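Local coordinates for E3 ubiquitin-protein ligase ORTHRUS 2 (Arabidopsis thaliana, PDB 7DUF), which acts as an E3 ubiquitin ligase and carries a zinc-binding PHD finger whose recognition regions do not support binding of H3K4 peptides, at residues L32-L46 / P50-C64. Sequence-based numbering, arbitrary orientation.
Sequences LTCGTCVTPWHVSCL and PKTLASTLQWHCPDC. With ZN (zinc ion), chain C; ZN (zinc ion), chain D.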
loop_
_atom_site.group_PDB
_atom_site.type_symbol
_atom_site.label_atom_id
_atom_site.label_comp_id
_atom_site.label_asym_id
_atom_site.label_seq_id
_atom_site.Cartn_x
_atom_site.Cartn_y
_atom_site.Cartn_z
ATOM N N LEU A 32 -1.708 2.514 -6.138
ATOM C CA LEU A 32 -2.253 2.797 -4.818
ATOM C C LEU A 32 -3.765 2.896 -4.924
ATOM O O LEU A 32 -4.280 3.622 -5.781
ATOM C CB LEU A 32 -1.679 4.096 -4.242
ATOM C CG LEU A 32 -0.863 3.986 -2.953
ATOM C CD1 LEU A 32 -0.682 5.353 -2.314
ATOM C CD2 LEU A 32 -1.525 3.018 -1.981
ATOM N N THR A 33 -4.472 2.172 -4.062
ATOM C CA THR A 33 -5.925 2.213 -4.019
ATOM C C THR A 33 -6.380 2.977 -2.783
ATOM O O THR A 33 -5.757 2.886 -1.719
ATOM C CB THR A 33 -6.527 0.804 -4.018
ATOM O OG1 THR A 33 -6.651 0.333 -2.671
ATOM C CG2 THR A 33 -5.648 -0.154 -4.809
ATOM N N CYS A 34 -7.461 3.734 -2.934
ATOM C CA CYS A 34 -7.977 4.543 -1.843
ATOM C C CYS A 34 -8.604 3.661 -0.768
ATOM O O CYS A 34 -9.188 2.614 -1.052
ATOM C CB CYS A 34 -9.005 5.544 -2.371
ATOM S SG CYS A 34 -9.723 6.644 -1.129
ATOM N N GLY A 35 -8.465 4.092 0.485
ATOM C CA GLY A 35 -9.095 3.385 1.583
ATOM C C GLY A 35 -10.564 3.689 1.774
ATOM O O GLY A 35 -11.215 3.050 2.606
ATOM N N THR A 36 -11.100 4.648 1.019
ATOM C CA THR A 36 -12.496 5.054 1.137
ATOM C C THR A 36 -13.296 4.581 -0.072
ATOM O O THR A 36 -14.190 3.744 0.070
ATOM C CB THR A 36 -12.594 6.572 1.308
ATOM O OG1 THR A 36 -12.085 6.943 2.595
ATOM C CG2 THR A 36 -14.040 7.031 1.191
ATOM N N CYS A 37 -12.996 5.091 -1.266
ATOM C CA CYS A 37 -13.710 4.711 -2.478
ATOM C C CYS A 37 -13.091 3.513 -3.188
ATOM O O CYS A 37 -13.710 2.977 -4.113
ATOM C CB CYS A 37 -13.769 5.898 -3.444
ATOM S SG CYS A 37 -12.154 6.426 -4.065
ATOM N N VAL A 38 -11.898 3.087 -2.773
ATOM C CA VAL A 38 -11.154 1.989 -3.384
ATOM C C VAL A 38 -11.011 2.241 -4.881
ATOM O O VAL A 38 -11.406 1.412 -5.709
ATOM C CB VAL A 38 -11.817 0.630 -3.097
ATOM C CG1 VAL A 38 -10.840 -0.504 -3.373
ATOM C CG2 VAL A 38 -12.303 0.572 -1.657
ATOM N N THR A 39 -10.464 3.397 -5.232
ATOM C CA THR A 39 -10.114 3.669 -6.619
ATOM C C THR A 39 -8.610 3.566 -6.787
ATOM O O THR A 39 -7.866 4.145 -5.983
ATOM C CB THR A 39 -10.586 5.060 -7.039
ATOM O OG1 THR A 39 -11.952 5.243 -6.646
ATOM C CG2 THR A 39 -10.470 5.229 -8.547
ATOM N N PRO A 40 -8.117 2.835 -7.784
ATOM C CA PRO A 40 -6.668 2.765 -7.993
ATOM C C PRO A 40 -6.142 4.040 -8.634
ATOM O O PRO A 40 -6.753 4.600 -9.548
ATOM C CB PRO A 40 -6.502 1.561 -8.925
ATOM C CG PRO A 40 -7.789 1.489 -9.669
ATOM C CD PRO A 40 -8.859 1.978 -8.726
ATOM N N TRP A 41 -5.000 4.501 -8.134
ATOM C CA TRP A 41 -4.342 5.691 -8.649
ATOM C C TRP A 41 -2.899 5.360 -8.990
ATOM O O TRP A 41 -2.252 4.569 -8.295
ATOM C CB TRP A 41 -4.383 6.843 -7.635
ATOM C CG TRP A 41 -5.751 7.400 -7.406
ATOM C CD1 TRP A 41 -6.781 6.794 -6.751
ATOM C CD2 TRP A 41 -6.240 8.681 -7.823
ATOM N NE1 TRP A 41 -7.883 7.613 -6.740
ATOM C CE2 TRP A 41 -7.576 8.779 -7.389
ATOM C CE3 TRP A 41 -5.678 9.754 -8.523
ATOM C CZ2 TRP A 41 -8.360 9.905 -7.631
ATOM C CZ3 TRP A 41 -6.459 10.872 -8.763
ATOM C CH2 TRP A 41 -7.785 10.939 -8.318
ATOM N N HIS A 42 -2.395 5.964 -10.063
ATOM C CA HIS A 42 -0.991 5.825 -10.428
ATOM C C HIS A 42 -0.171 6.747 -9.537
ATOM O O HIS A 42 -0.257 7.975 -9.654
ATOM C CB HIS A 42 -0.784 6.147 -11.904
ATOM C CG HIS A 42 0.585 5.815 -12.407
ATOM N ND1 HIS A 42 1.065 6.265 -13.618
ATOM C CD2 HIS A 42 1.580 5.077 -11.859
ATOM C CE1 HIS A 42 2.294 5.818 -13.795
ATOM N NE2 HIS A 42 2.632 5.095 -12.742
ATOM N N VAL A 43 0.629 6.159 -8.642
ATOM C CA VAL A 43 1.330 6.946 -7.631
ATOM C C VAL A 43 2.341 7.890 -8.267
ATOM O O VAL A 43 2.683 8.926 -7.686
ATOM C CB VAL A 43 1.992 6.015 -6.593
ATOM C CG1 VAL A 43 3.366 5.556 -7.066
ATOM C CG2 VAL A 43 2.087 6.707 -5.241
ATOM N N SER A 44 2.824 7.564 -9.468
ATOM C CA SER A 44 3.776 8.444 -10.137
ATOM C C SER A 44 3.115 9.745 -10.571
ATOM O O SER A 44 3.723 10.817 -10.480
ATOM C CB SER A 44 4.396 7.730 -11.337
ATOM O OG SER A 44 4.660 8.642 -12.390
ATOM N N CYS A 45 1.869 9.672 -11.035
ATOM C CA CYS A 45 1.159 10.823 -11.574
ATOM C C CYS A 45 0.424 11.627 -10.508
ATOM O O CYS A 45 -0.396 12.483 -10.855
ATOM C CB CYS A 45 0.171 10.370 -12.651
ATOM S SG CYS A 45 0.940 9.777 -14.176
ATOM N N LEU A 46 0.687 11.373 -9.230
ATOM C CA LEU A 46 0.031 12.126 -8.173
ATOM C C LEU A 46 0.691 13.491 -7.998
ATOM O O LEU A 46 1.808 13.735 -8.458
ATOM C CB LEU A 46 0.071 11.353 -6.855
ATOM C CG LEU A 46 -0.968 10.244 -6.676
ATOM C CD1 LEU A 46 -0.810 9.581 -5.318
ATOM C CD2 LEU A 46 -2.377 10.792 -6.848
ATOM N N PRO A 50 2.396 9.915 -1.098
ATOM C CA PRO A 50 2.578 9.743 0.348
ATOM C C PRO A 50 4.052 9.640 0.711
ATOM O O PRO A 50 4.850 9.042 -0.014
ATOM C CB PRO A 50 1.828 8.440 0.646
ATOM C CG PRO A 50 1.817 7.710 -0.661
ATOM C CD PRO A 50 1.672 8.782 -1.700
ATOM N N LYS A 51 4.412 10.239 1.848
ATOM C CA LYS A 51 5.805 10.335 2.263
ATOM C C LYS A 51 6.134 9.535 3.515
ATOM O O LYS A 51 7.318 9.379 3.831
ATOM C CB LYS A 51 6.189 11.805 2.493
ATOM C CG LYS A 51 6.082 12.679 1.253
ATOM C CD LYS A 51 6.192 14.165 1.584
ATOM C CE LYS A 51 5.914 14.454 3.054
ATOM N NZ LYS A 51 5.511 15.869 3.282
ATOM N N THR A 52 5.135 9.041 4.240
ATOM C CA THR A 52 5.364 8.196 5.401
ATOM C C THR A 52 4.730 6.832 5.169
ATOM O O THR A 52 3.870 6.661 4.301
ATOM C CB THR A 52 4.802 8.824 6.685
ATOM O OG1 THR A 52 3.373 8.707 6.693
ATOM C CG2 THR A 52 5.187 10.293 6.779
ATOM N N LEU A 53 5.172 5.854 5.961
ATOM C CA LEU A 53 4.660 4.497 5.800
ATOM C C LEU A 53 3.197 4.404 6.211
ATOM O O LEU A 53 2.418 3.672 5.589
ATOM C CB LEU A 53 5.509 3.516 6.606
ATOM C CG LEU A 53 5.054 2.059 6.551
ATOM C CD1 LEU A 53 5.900 1.266 5.566
ATOM C CD2 LEU A 53 5.107 1.439 7.934
ATOM N N ALA A 54 2.801 5.138 7.253
ATOM C CA ALA A 54 1.408 5.108 7.686
ATOM C C ALA A 54 0.499 5.792 6.672
ATOM O O ALA A 54 -0.627 5.337 6.434
ATOM C CB ALA A 54 1.267 5.762 9.060
ATOM N N SER A 55 0.965 6.887 6.067
ATOM C CA SER A 55 0.163 7.565 5.053
ATOM C C SER A 55 -0.008 6.704 3.810
ATOM O O SER A 55 -0.987 6.869 3.074
ATOM C CB SER A 55 0.797 8.906 4.684
ATOM O OG SER A 55 1.406 9.507 5.812
ATOM N N THR A 56 0.928 5.787 3.557
ATOM C CA THR A 56 0.801 4.887 2.420
ATOM C C THR A 56 -0.174 3.750 2.702
ATOM O O THR A 56 -0.824 3.250 1.775
ATOM C CB THR A 56 2.170 4.321 2.044
ATOM O OG1 THR A 56 3.134 5.382 2.022
ATOM C CG2 THR A 56 2.123 3.668 0.674
ATOM N N LEU A 57 -0.299 3.340 3.964
ATOM C CA LEU A 57 -1.200 2.246 4.312
ATOM C C LEU A 57 -2.651 2.712 4.335
ATOM O O LEU A 57 -3.505 2.157 3.635
ATOM C CB LEU A 57 -0.795 1.646 5.660
ATOM C CG LEU A 57 0.591 1.002 5.633
ATOM C CD1 LEU A 57 0.913 0.291 6.940
ATOM C CD2 LEU A 57 0.682 0.049 4.459
ATOM N N GLN A 58 -2.948 3.732 5.136
ATOM C CA GLN A 58 -4.283 4.327 5.172
ATOM C C GLN A 58 -4.341 5.542 4.244
ATOM O O GLN A 58 -4.678 6.658 4.639
ATOM C CB GLN A 58 -4.659 4.698 6.603
ATOM N N TRP A 59 -3.996 5.300 2.982
ATOM C CA TRP A 59 -3.959 6.364 1.991
ATOM C C TRP A 59 -5.363 6.719 1.526
ATOM O O TRP A 59 -6.206 5.841 1.318
ATOM C CB TRP A 59 -3.107 5.958 0.789
ATOM C CG TRP A 59 -2.991 7.044 -0.232
ATOM C CD1 TRP A 59 -2.292 8.209 -0.111
ATOM C CD2 TRP A 59 -3.605 7.077 -1.525
ATOM N NE1 TRP A 59 -2.426 8.962 -1.253
ATOM C CE2 TRP A 59 -3.227 8.289 -2.136
ATOM C CE3 TRP A 59 -4.434 6.197 -2.228
ATOM C CZ2 TRP A 59 -3.650 8.643 -3.415
ATOM C CZ3 TRP A 59 -4.852 6.550 -3.496
ATOM C CH2 TRP A 59 -4.459 7.762 -4.077
ATOM N N HIS A 60 -5.606 8.014 1.356
ATOM C CA HIS A 60 -6.886 8.526 0.891
ATOM C C HIS A 60 -6.658 9.356 -0.363
ATOM O O HIS A 60 -5.824 10.268 -0.368
ATOM C CB HIS A 60 -7.572 9.348 1.985
ATOM C CG HIS A 60 -7.938 8.543 3.193
ATOM N ND1 HIS A 60 -8.387 7.243 3.110
ATOM C CD2 HIS A 60 -7.907 8.845 4.513
ATOM C CE1 HIS A 60 -8.626 6.782 4.324
ATOM N NE2 HIS A 60 -8.342 7.734 5.194
ATOM N N CYS A 61 -7.397 9.030 -1.421
ATOM C CA CYS A 61 -7.152 9.602 -2.732
ATOM C C CYS A 61 -7.499 11.090 -2.755
ATOM O O CYS A 61 -8.241 11.578 -1.897
ATOM C CB CYS A 61 -7.956 8.845 -3.786
ATOM S SG CYS A 61 -9.687 9.319 -3.917
ATOM N N PRO A 62 -6.957 11.836 -3.726
ATOM C CA PRO A 62 -7.219 13.285 -3.769
ATOM C C PRO A 62 -8.692 13.646 -3.843
ATOM O O PRO A 62 -9.080 14.716 -3.359
ATOM C CB PRO A 62 -6.468 13.730 -5.030
ATOM C CG PRO A 62 -5.364 12.746 -5.169
ATOM C CD PRO A 62 -5.939 11.434 -4.715
ATOM N N ASP A 63 -9.529 12.791 -4.434
ATOM C CA ASP A 63 -10.956 13.094 -4.497
ATOM C C ASP A 63 -11.631 12.906 -3.143
ATOM O O ASP A 63 -12.655 13.541 -2.872
ATOM C CB ASP A 63 -11.634 12.226 -5.556
ATOM C CG ASP A 63 -11.624 12.869 -6.930
ATOM O OD1 ASP A 63 -11.822 14.101 -7.011
ATOM O OD2 ASP A 63 -11.418 12.146 -7.927
ATOM N N CYS A 64 -11.076 12.050 -2.286
ATOM C CA CYS A 64 -11.645 11.806 -0.967
ATOM C C CYS A 64 -11.020 12.662 0.125
ATOM O O CYS A 64 -11.657 12.878 1.162
ATOM C CB CYS A 64 -11.496 10.328 -0.590
ATOM S SG CYS A 64 -12.555 9.201 -1.528
HETATM ZN ZN ZN C . -11.000 7.870 -2.648
HETATM ZN ZN ZN D . 0.140 7.694 -14.820
#
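Trp-41 and Trp-59 meet in the core of this PHD finger, between its two zinc sites. The edge of the Trp-59 six-membered ring points at the face of Trp-41 in an offset T-shaped pair: the planes stand at 75°, and Trp-59 CH2 lies 3.6 Å from Trp-41 CG. Trp-59 has its CG anti to the backbone N (chi1 -178°), which carries the indole across to the two-stranded sheet, where Leu-32 CD1 makes a CH-pi contact over the five-membered ring, 3.6 Å from its centroid. Leu-46 CD1 approaches the same indole obliquely, 3.5 Å from Trp-59 CZ2. Over that same face of Trp-41, Pro-62 CD sits almost exactly above the six-membered ring, 3.9 Å from its centroid, a second CH-pi contact. With an alanine at Trp-41, Trp-59 CH2 would probably face a gap and Pro-62 CD would lose its aromatic partner. The solvent side is sparser: exposed Thr-36 OG1 comes no nearer than 3.7 Å to His-60 ND1, although Gly-35 N donates a hydrogen bond to Trp-59 O, 3.0 Å. From buried Cys-34 and Cys-61 out to more exposed Cys-37 and Cys-64, four SG atoms bind one zinc ion at 2.3 Å, fastening both segments together. Cys-34 SG also accepts hydrogen bonds from Thr-36 N and, nearly straight (174°), from Cys-61 N at 3.3 Å.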